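Local coordinates for ATP-dependent Clp protease adapter protein CLPS1, chloroplastic (Arabidopsis thaliana, PDB 7D34) that acts as a chloroplast adapter that modulates the ClpC chaperone and probably selects N-degron substrates for the plastid Clp protease, at residues P4-L9 with V51-Q56. Sequence-based numbering, arbitrary orientation.
Sequences PYRVIL and VIVCAQ
Four backbone hydrogen bonds join antiparallel strands 5-9 and 51-54. Y5 and C54 bond to each other both ways, Y5 N to C54 O at 2.7 Å and C54 N to Y5 O at 3.0 Å. Farther along, V7 N meets I52 O almost head-on (174° at the hydrogen), and V7 O accepts V51 N at 2.7 Å. Strand 5-10 is the middle of the three-stranded ClpS sheet; on its other edge runs 72-77, and the long, charged R6 forms salt bridges to E76 there, to D78 just past the strand's end and, most strongly, to E76 of the second subunit. On the face carrying Y5, V7 and C54, helix 56-68 covers the sheet through A59 and L66, so compact apolar groups suit it: V7 CG2 lies 3.7 Å from I52 CG2 and touches C54 SG. Q56, CG anti to its backbone N (chi1 -173°), runs extended across one face of the Y5 ring, CG 3.6 Å from the centroid (CH-pi), its amide over the CZ-OH end, 6° from parallel. An alanine at Y5 would remove this ring and probably loosen the start of helix 56-68 against the strand. At the far end V51 CG2 presses on L9 CB (3.5 Å), beside the pocket holding the bound phenylalanine.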
loop_
_atom_site.group_PDB
_atom_site.type_symbol
_atom_site.label_atom_id
_atom_site.label_comp_id
_atom_site.label_asym_id
_atom_site.label_seq_id
_atom_site.Cartn_x
_atom_site.Cartn_y
_atom_site.Cartn_z
ATOM N N PRO A 4 5.315 4.145 15.028
ATOM C CA PRO A 4 5.441 4.057 13.567
ATOM C C PRO A 4 4.486 4.967 12.816
ATOM O O PRO A 4 3.330 5.155 13.197
ATOM C CB PRO A 4 5.144 2.581 13.278
ATOM C CG PRO A 4 4.226 2.165 14.388
ATOM C CD PRO A 4 4.654 2.955 15.598
ATOM N N TYR A 5 5.003 5.528 11.732
ATOM C CA TYR A 5 4.259 6.383 10.827
ATOM C C TYR A 5 4.443 5.848 9.416
ATOM O O TYR A 5 5.445 5.196 9.105
ATOM C CB TYR A 5 4.733 7.838 10.884
ATOM C CG TYR A 5 4.067 8.648 11.993
ATOM C CD1 TYR A 5 3.157 9.660 11.701
ATOM C CD2 TYR A 5 4.340 8.391 13.336
ATOM C CE1 TYR A 5 2.551 10.407 12.717
ATOM C CE2 TYR A 5 3.734 9.122 14.345
ATOM C CZ TYR A 5 2.848 10.123 14.041
ATOM O OH TYR A 5 2.263 10.819 15.077
ATOM N N ARG A 6 3.463 6.130 8.565
ATOM C CA ARG A 6 3.458 5.654 7.189
ATOM C C ARG A 6 3.861 6.782 6.247
ATOM O O ARG A 6 3.369 7.910 6.376
ATOM C CB ARG A 6 2.069 5.131 6.822
ATOM C CG ARG A 6 1.850 3.646 6.993
ATOM C CD ARG A 6 0.585 3.325 7.786
ATOM N NE ARG A 6 -0.652 3.405 7.002
ATOM C CZ ARG A 6 -1.813 2.886 7.395
ATOM N NH1 ARG A 6 -2.887 3.001 6.645
ATOM N NH2 ARG A 6 -1.889 2.209 8.526
ATOM N N VAL A 7 4.802 6.490 5.346
ATOM C CA VAL A 7 5.098 7.339 4.196
ATOM C C VAL A 7 4.334 6.763 3.009
ATOM O O VAL A 7 4.548 5.607 2.616
ATOM C CB VAL A 7 6.609 7.421 3.911
ATOM C CG1 VAL A 7 6.900 8.419 2.784
ATOM C CG2 VAL A 7 7.402 7.824 5.166
ATOM N N ILE A 8 3.443 7.568 2.453
ATOM C CA ILE A 8 2.554 7.166 1.372
ATOM C C ILE A 8 2.997 7.791 0.058
ATOM O O ILE A 8 3.363 8.968 -0.006
ATOM C CB ILE A 8 1.098 7.555 1.697
ATOM C CG1 ILE A 8 0.646 6.955 3.035
ATOM C CG2 ILE A 8 0.193 7.096 0.585
ATOM C CD1 ILE A 8 0.478 5.464 3.046
ATOM N N LEU A 9 2.941 6.981 -1.003
ATOM C CA LEU A 9 3.172 7.400 -2.380
ATOM C C LEU A 9 1.824 7.368 -3.091
ATOM O O LEU A 9 1.141 6.337 -3.094
ATOM C CB LEU A 9 4.189 6.485 -3.070
ATOM C CG LEU A 9 4.344 6.759 -4.570
ATOM C CD1 LEU A 9 4.880 8.166 -4.847
ATOM C CD2 LEU A 9 5.196 5.706 -5.241
ATOM N N VAL A 51 5.247 3.355 1.207
ATOM C CA VAL A 51 6.651 3.354 0.818
ATOM C C VAL A 51 7.518 2.729 1.908
ATOM O O VAL A 51 8.363 1.862 1.647
ATOM C CB VAL A 51 7.111 4.789 0.520
ATOM C CG1 VAL A 51 8.601 4.781 0.247
ATOM C CG2 VAL A 51 6.342 5.333 -0.629
ATOM N N ILE A 52 7.319 3.170 3.148
ATOM C CA ILE A 52 8.101 2.725 4.295
ATOM C C ILE A 52 7.333 3.073 5.565
ATOM O O ILE A 52 6.540 4.023 5.588
ATOM C CB ILE A 52 9.503 3.370 4.297
ATOM C CG1 ILE A 52 10.303 2.970 5.539
ATOM C CG2 ILE A 52 9.379 4.878 4.166
ATOM C CD1 ILE A 52 11.818 3.016 5.316
ATOM N N VAL A 53 7.582 2.328 6.630
ATOM C CA VAL A 53 7.053 2.634 7.949
ATOM C C VAL A 53 8.255 2.979 8.820
ATOM O O VAL A 53 9.210 2.199 8.912
ATOM C CB VAL A 53 6.241 1.459 8.531
ATOM C CG1 VAL A 53 5.663 1.860 9.898
ATOM C CG2 VAL A 53 5.127 1.013 7.563
ATOM N N CYS A 54 8.209 4.146 9.453
ATOM C CA CYS A 54 9.342 4.672 10.196
ATOM C C CYS A 54 8.803 5.668 11.215
ATOM O O CYS A 54 7.608 5.983 11.243
ATOM C CB CYS A 54 10.379 5.343 9.282
ATOM S SG CYS A 54 9.699 6.407 8.011
ATOM N N ALA A 55 9.710 6.163 12.050
ATOM C CA ALA A 55 9.419 7.258 12.959
ATOM C C ALA A 55 8.844 8.468 12.239
ATOM O O ALA A 55 9.077 8.678 11.050
ATOM C CB ALA A 55 10.697 7.642 13.691
ATOM N N GLN A 56 8.129 9.294 13.011
ATOM C CA GLN A 56 7.408 10.440 12.465
ATOM C C GLN A 56 8.362 11.434 11.808
ATOM O O GLN A 56 8.124 11.891 10.685
ATOM C CB GLN A 56 6.602 11.110 13.583
ATOM C CG GLN A 56 5.666 12.225 13.122
ATOM C CD GLN A 56 4.921 12.864 14.298
ATOM O OE1 GLN A 56 5.163 12.540 15.466
ATOM N NE2 GLN A 56 4.015 13.775 13.989
#